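Local coordinates for xylose isomerase domain protein (Alicyclobacillus acidocaldarius subsp. acidocaldarius, PDB 3U0H) that is an uncharacterised TIM-barrel protein of the xylose isomerase-like family and may act as an isomerase, its substrate not being established, at residues A216-G219 with K220-L223; D258-G261 with E262-A265; L267-E270 with R271-L275. All blocks are in the same frame, centred on the assembly; numbering follows the deposited sequence.

Contact 1 (A216-G219 with K220-L223); sequences AHDG and KRLL. With EDO (1,2-ethanediol), chain D.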
loop_
_atom_site.group_PDB
_atom_site.type_symbol
_atom_site.label_atom_id
_atom_site.label_comp_id
_atom_site.label_asym_id
_atom_site.label_seq_id
_atom_site.Cartn_x
_atom_site.Cartn_y
_atom_site.Cartn_z
ATOM N N ALA A 216 -35.692 -18.137 -13.170
ATOM C CA ALA A 216 -35.891 -17.717 -11.810
ATOM C C ALA A 216 -35.784 -16.182 -11.716
ATOM O O ALA A 216 -34.922 -15.559 -12.375
ATOM C CB ALA A 216 -34.923 -18.446 -10.879
ATOM N N HIS A 217 -36.739 -15.575 -10.998
ATOM C CA HIS A 217 -36.760 -14.118 -10.788
ATOM C C HIS A 217 -36.247 -13.729 -9.429
ATOM O O HIS A 217 -36.660 -14.269 -8.418
ATOM C CB HIS A 217 -38.147 -13.563 -10.987
ATOM C CG HIS A 217 -38.183 -12.065 -11.188
ATOM N ND1 HIS A 217 -37.947 -11.186 -10.174
ATOM C CD2 HIS A 217 -38.524 -11.291 -12.312
ATOM C CE1 HIS A 217 -38.098 -9.907 -10.639
ATOM N NE2 HIS A 217 -38.445 -9.978 -11.947
ATOM N N ASP A 218 -35.349 -12.760 -9.431
ATOM C CA ASP A 218 -34.638 -12.294 -8.258
ATOM C C ASP A 218 -35.509 -11.877 -7.124
ATOM O O ASP A 218 -35.090 -11.978 -5.955
ATOM C CB ASP A 218 -33.767 -11.111 -8.646
ATOM C CG ASP A 218 -32.882 -10.680 -7.559
ATOM O OD1 ASP A 218 -32.063 -11.486 -7.068
ATOM O OD2 ASP A 218 -33.009 -9.518 -7.176
ATOM N N GLY A 219 -36.703 -11.422 -7.491
ATOM C CA GLY A 219 -37.639 -10.723 -6.619
ATOM C C GLY A 219 -38.769 -11.631 -6.180
ATOM O O GLY A 219 -39.594 -11.220 -5.394
ATOM N N LYS A 220 -38.787 -12.862 -6.691
ATOM C CA LYS A 220 -39.878 -13.839 -6.481
ATOM C C LYS A 220 -39.350 -15.226 -6.017
ATOM O O LYS A 220 -39.394 -16.192 -6.754
ATOM C CB LYS A 220 -40.691 -14.007 -7.783
ATOM C CG LYS A 220 -41.115 -12.683 -8.363
ATOM C CD LYS A 220 -41.977 -12.784 -9.617
ATOM C CE LYS A 220 -41.884 -11.501 -10.438
ATOM N NZ LYS A 220 -42.365 -11.665 -11.833
ATOM N N ARG A 221 -38.811 -15.260 -4.799
ATOM C CA ARG A 221 -38.139 -16.410 -4.229
ATOM C C ARG A 221 -39.019 -17.215 -3.244
ATOM O O ARG A 221 -40.081 -16.798 -2.803
ATOM C CB ARG A 221 -36.851 -15.959 -3.486
ATOM C CG ARG A 221 -35.921 -14.967 -4.230
ATOM C CD ARG A 221 -34.572 -14.812 -3.526
ATOM N NE ARG A 221 -33.740 -13.879 -4.246
ATOM C CZ ARG A 221 -32.518 -13.518 -3.869
ATOM N NH1 ARG A 221 -31.997 -14.006 -2.735
ATOM N NH2 ARG A 221 -31.818 -12.683 -4.630
ATOM N N LEU A 222 -38.551 -18.402 -2.910
ATOM C CA LEU A 222 -39.299 -19.323 -2.053
ATOM C C LEU A 222 -38.460 -19.602 -0.785
ATOM O O LEU A 222 -37.250 -19.260 -0.710
ATOM C CB LEU A 222 -39.568 -20.600 -2.825
ATOM C CG LEU A 222 -40.568 -20.610 -3.982
ATOM C CD1 LEU A 222 -40.852 -22.054 -4.389
ATOM C CD2 LEU A 222 -41.881 -19.914 -3.632
ATOM N N LEU A 223 -39.122 -20.184 0.205
ATOM C CA LEU A 223 -38.487 -20.583 1.438
ATOM C C LEU A 223 -37.525 -21.689 1.173
ATOM O O LEU A 223 -37.867 -22.605 0.419
ATOM C CB LEU A 223 -39.502 -21.145 2.413
ATOM C CG LEU A 223 -40.652 -20.222 2.801
ATOM C CD1 LEU A 223 -41.518 -20.915 3.879
ATOM C CD2 LEU A 223 -40.083 -18.872 3.244
HETATM C C1 EDO D . -30.218 -8.312 -4.170
HETATM O O1 EDO D . -31.603 -7.954 -4.187
HETATM C C2 EDO D . -29.893 -8.736 -5.592
HETATM O O2 EDO D . -30.119 -10.143 -5.709
HETATM O O HOH W 1 -38.930 -16.914 -9.811
#
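A chi1 of -173° swings the D218 carboxylate away from its own amide N, and R221, extended from CG to NE, runs beside it, the two side chains pointing the same way. R221 grips D218 side-on with two nitrogens: NE of R221 donates to the backbone O of D218 (2.9 Å), and NH2 forms a salt bridge with OD1 of D218 (2.7 Å). That oxygen is met from above the carboxylate plane but lies in the guanidinium plane; the two planes stand 68° apart. OD1 of D218 also accepts from O2 of a bound 1,2-ethanediol (2.7 Å), probably from the crystallisation liquor and also held by H182. Across the turn, K220 lays its CE over the centre of the H217 ring, a CH-pi contact 3.8 Å from the centroid. In the plane of that ring, ND1 of H217 accepts from N of G219 (3.0 Å), which helps set the rotation of the imidazole. H147 stacks on H217, and D179 pairs with NH1 of R221. The bond from N of K220 to O of H217 (3.1 Å) closes a type I beta turn in the loop after barrel strand 201-206, at the end where TIM-barrel enzymes carry their active sites, probably beside the pocket.

Contact 2 (D258-G261 with E262-A265); sequences DGTG and ESRA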
loop_
_atom_site.group_PDB
_atom_site.type_symbol
_atom_site.label_atom_id
_atom_site.label_comp_id
_atom_site.label_asym_id
_atom_site.label_seq_id
_atom_site.Cartn_x
_atom_site.Cartn_y
_atom_site.Cartn_z
ATOM N N ASP A 258 -46.360 -17.494 2.321
ATOM C CA ASP A 258 -47.377 -18.347 2.964
ATOM C C ASP A 258 -47.204 -18.405 4.500
ATOM O O ASP A 258 -46.064 -18.533 4.964
ATOM C CB ASP A 258 -47.283 -19.768 2.364
ATOM C CG ASP A 258 -48.644 -20.425 2.150
ATOM O OD1 ASP A 258 -49.519 -20.312 3.047
ATOM O OD2 ASP A 258 -48.834 -21.076 1.086
ATOM N N GLY A 259 -48.303 -18.323 5.276
ATOM C CA GLY A 259 -48.278 -18.518 6.761
ATOM C C GLY A 259 -48.286 -17.232 7.613
ATOM O O GLY A 259 -48.805 -16.207 7.177
ATOM N N THR A 260 -47.702 -17.301 8.829
ATOM C CA THR A 260 -47.407 -16.133 9.709
ATOM C C THR A 260 -45.882 -15.852 9.811
ATOM O O THR A 260 -45.071 -16.719 9.488
ATOM C CB THR A 260 -47.940 -16.381 11.139
ATOM O OG1 THR A 260 -47.025 -17.219 11.872
ATOM C CG2 THR A 260 -49.365 -17.019 11.110
ATOM N N GLY A 261 -45.472 -14.672 10.270
ATOM C CA GLY A 261 -44.044 -14.413 10.465
ATOM C C GLY A 261 -43.383 -15.472 11.369
ATOM O O GLY A 261 -42.237 -15.946 11.100
ATOM N N GLU A 262 -44.111 -15.848 12.433
ATOM C CA GLU A 262 -43.604 -16.752 13.459
ATOM C C GLU A 262 -43.460 -18.163 12.926
ATOM O O GLU A 262 -42.428 -18.777 13.096
ATOM C CB GLU A 262 -44.474 -16.773 14.729
ATOM C CG GLU A 262 -43.857 -17.670 15.818
ATOM C CD GLU A 262 -44.640 -17.766 17.130
ATOM O OE1 GLU A 262 -44.784 -18.902 17.643
ATOM O OE2 GLU A 262 -45.085 -16.730 17.678
ATOM N N SER A 263 -44.495 -18.707 12.314
ATOM C CA SER A 263 -44.376 -20.076 11.829
ATOM C C SER A 263 -43.269 -20.129 10.768
ATOM O O SER A 263 -42.568 -21.101 10.666
ATOM C CB SER A 263 -45.722 -20.619 11.307
ATOM O OG SER A 263 -46.109 -19.958 10.104
ATOM N N ARG A 264 -43.097 -19.079 9.976
ATOM C CA ARG A 264 -42.036 -19.081 8.935
ATOM C C ARG A 264 -40.642 -19.099 9.531
ATOM O O ARG A 264 -39.787 -19.902 9.139
ATOM C CB ARG A 264 -42.153 -17.883 7.996
ATOM C CG ARG A 264 -43.231 -18.063 6.947
ATOM C CD ARG A 264 -43.182 -16.994 5.869
ATOM N NE ARG A 264 -43.240 -15.600 6.366
ATOM C CZ ARG A 264 -44.342 -14.848 6.503
ATOM N NH1 ARG A 264 -45.556 -15.351 6.262
ATOM N NH2 ARG A 264 -44.246 -13.589 6.931
ATOM N N ALA A 265 -40.426 -18.211 10.486
ATOM C CA ALA A 265 -39.172 -18.152 11.187
ATOM C C ALA A 265 -38.795 -19.520 11.770
ATOM O O ALA A 265 -37.691 -20.003 11.514
ATOM C CB ALA A 265 -39.235 -17.073 12.268
#
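The R264 guanidinium carries the T260 carbonyl O over one face, 3.4 Å above its plane and offset toward the rim, with N and CA of G261 over the same face. At its edge lies the D258 carbonyl, whose O takes a weak but nearly straight hydrogen bond from NH1 of R264 (3.5 Å). A bend at chi3 folds the arginine back against the loop 258-261, CD of R264 lying 3.4 Å from O of D258. The firmer anchor of this side chain is outside the turn: NE donates to the backbone O of L12. T260 is the N-cap of helix 261-280. OG1 of T260 accepts from N of S263 (3.0 Å) in an almost linear bond (178°), satisfying a first-turn amide that lacks a carbonyl partner four residues back within the helix. S263 answers with OG, which accepts weakly from N of T260 (3.4 Å), and the reciprocal pair makes a capping box. Both hydroxyls sit between the backbone N and the carbonyl carbon of their own residues (chi1 80° for T260, 69° for S263), which turns each toward the other's amide. Regular i to i+4 bonding starts from the cap residue itself: N of R264 donates to O of T260 (3.1 Å), and N of A265 to O of G261 (3.0 Å). E262 directs its carboxylate instead to R266, with which it forms a salt bridge.

Contact 3 (L267-E270 with R271-L275); sequences LVRE and RLEKL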
loop_
_atom_site.group_PDB
_atom_site.type_symbol
_atom_site.label_atom_id
_atom_site.label_comp_id
_atom_site.label_asym_id
_atom_site.label_seq_id
_atom_site.Cartn_x
_atom_site.Cartn_y
_atom_site.Cartn_z
ATOM N N LEU A 267 -40.021 -22.613 11.139
ATOM C CA LEU A 267 -39.906 -23.653 10.098
ATOM C C LEU A 267 -38.571 -23.631 9.346
ATOM O O LEU A 267 -37.975 -24.664 9.084
ATOM C CB LEU A 267 -41.050 -23.561 9.083
ATOM C CG LEU A 267 -41.184 -24.791 8.180
ATOM C CD1 LEU A 267 -41.351 -26.080 8.992
ATOM C CD2 LEU A 267 -42.350 -24.610 7.206
ATOM N N VAL A 268 -38.095 -22.460 8.996
ATOM C CA VAL A 268 -36.844 -22.380 8.220
ATOM C C VAL A 268 -35.605 -22.629 9.129
ATOM O O VAL A 268 -34.626 -23.226 8.693
ATOM C CB VAL A 268 -36.776 -21.012 7.472
ATOM C CG1 VAL A 268 -35.428 -20.814 6.754
ATOM C CG2 VAL A 268 -37.946 -20.888 6.516
ATOM N N ARG A 269 -35.643 -22.162 10.381
ATOM C CA ARG A 269 -34.609 -22.515 11.381
ATOM C C ARG A 269 -34.432 -24.026 11.441
ATOM O O ARG A 269 -33.309 -24.479 11.370
ATOM C CB ARG A 269 -34.969 -22.088 12.815
ATOM C CG ARG A 269 -33.766 -21.695 13.634
ATOM C CD ARG A 269 -33.617 -22.362 14.973
ATOM N NE ARG A 269 -34.871 -22.481 15.659
ATOM C CZ ARG A 269 -35.459 -23.610 16.039
ATOM N NH1 ARG A 269 -36.637 -23.521 16.614
ATOM N NH2 ARG A 269 -34.917 -24.800 15.853
ATOM N N GLU A 270 -35.557 -24.744 11.626
ATOM C CA GLU A 270 -35.613 -26.221 11.623
ATOM C C GLU A 270 -35.125 -26.762 10.324
ATOM O O GLU A 270 -34.326 -27.659 10.273
ATOM C CB GLU A 270 -37.033 -26.756 11.809
ATOM C CG GLU A 270 -37.497 -26.794 13.247
ATOM C CD GLU A 270 -39.031 -26.871 13.402
ATOM O OE1 GLU A 270 -39.758 -27.396 12.498
ATOM O OE2 GLU A 270 -39.510 -26.365 14.443
ATOM N N ARG A 271 -35.631 -26.218 9.248
ATOM C CA ARG A 271 -35.182 -26.687 7.972
ATOM C C ARG A 271 -33.672 -26.502 7.744
ATOM O O ARG A 271 -33.018 -27.372 7.180
ATOM C CB ARG A 271 -35.981 -26.011 6.908
ATOM C CG ARG A 271 -37.376 -26.592 6.808
ATOM C CD ARG A 271 -38.085 -25.917 5.652
ATOM N NE ARG A 271 -39.435 -26.389 5.362
ATOM C CZ ARG A 271 -40.082 -26.083 4.244
ATOM N NH1 ARG A 271 -39.503 -25.311 3.318
ATOM N NH2 ARG A 271 -41.326 -26.507 4.066
ATOM N N LEU A 272 -33.117 -25.395 8.208
ATOM C CA LEU A 272 -31.691 -25.118 7.974
ATOM C C LEU A 272 -30.790 -25.907 8.912
ATOM O O LEU A 272 -29.739 -26.341 8.493
ATOM C CB LEU A 272 -31.378 -23.615 8.088
ATOM C CG LEU A 272 -31.991 -22.762 6.979
ATOM C CD1 LEU A 272 -31.405 -21.363 6.996
ATOM C CD2 LEU A 272 -31.816 -23.441 5.624
ATOM N N GLU A 273 -31.184 -26.116 10.161
ATOM C CA GLU A 273 -30.354 -26.963 11.024
ATOM C C GLU A 273 -30.220 -28.323 10.386
ATOM O O GLU A 273 -29.168 -28.885 10.437
ATOM C CB GLU A 273 -30.914 -27.121 12.418
ATOM C CG GLU A 273 -30.959 -25.843 13.210
ATOM C CD GLU A 273 -31.984 -25.916 14.323
ATOM O OE1 GLU A 273 -32.865 -26.809 14.293
ATOM O OE2 GLU A 273 -31.925 -25.065 15.245
ATOM N N LYS A 274 -31.283 -28.826 9.755
ATOM C CA LYS A 274 -31.271 -30.176 9.126
ATOM C C LYS A 274 -30.453 -30.154 7.851
ATOM O O LYS A 274 -29.603 -31.008 7.640
ATOM C CB LYS A 274 -32.684 -30.699 8.859
ATOM C CG LYS A 274 -33.462 -30.984 10.148
ATOM C CD LYS A 274 -34.790 -31.748 9.946
ATOM C CE LYS A 274 -35.632 -31.896 11.242
ATOM N NZ LYS A 274 -36.862 -31.023 11.368
ATOM N N LEU A 275 -30.653 -29.130 7.025
ATOM C CA LEU A 275 -29.808 -28.969 5.839
ATOM C C LEU A 275 -28.331 -28.905 6.211
ATOM O O LEU A 275 -27.496 -29.545 5.588
ATOM C CB LEU A 275 -30.225 -27.744 5.049
ATOM C CG LEU A 275 -31.490 -28.068 4.232
ATOM C CD1 LEU A 275 -32.195 -26.804 3.829
ATOM C CD2 LEU A 275 -31.118 -28.906 3.013
#
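R271 runs its extended chain past L267, so that NE of R271 comes within 3.7 Å of CG of L267 and CD2 of L267 lies over one face of the guanidinium. The polar end of this arginine is held beyond the helix, NH1 bonding to the backbone O of P224 and bridging to D226. L272 follows on the buried side: its CG sits 4.0 Å from CG1 of V268, the two side chains side by side and pointing the same way, and both also touch P224. E273 turns its carboxylate back one turn to R269. NH2 of R269 meets OE2 of E273 on the syn side but tilted from the carboxylate plane (3.1 Å) in a salt bridge, the R269 guanidinium and E273 carboxylate planes 46° apart; bends at chi2 and chi3 (-128° and -41°) curl the arginine toward it, and NE of R269 donates to the backbone O of T28. K274 closes the series with a weak backbone bond from its N to O of E270 (3.3 Å). The i to i+4 salt bridge and apolar pair are characteristic of an amphipathic alpha helix, here the last one on the outside of the TIM barrel.

Overall arrangement
All three contacts lie in the C-terminal part of an eight-stranded parallel TIM barrel, and they come in series along the chain. Contact 1 lies in the loop between strand 201-206 and helix 231-241; contact 2 starts in the loop after strand 246-249 and enters helix 261-280, on which contact 3 lies wholly. The centres of contacts 2 and 3 are about 13 Å apart, their segments adjoining in sequence. Contact 1 is centred about 17 Å from contact 2 and 19 Å from contact 3, yet L223 packs against R271. L12 touches all three contacts, so the loop following the first strand, 5-8, meets the end of the chain where the barrel closes.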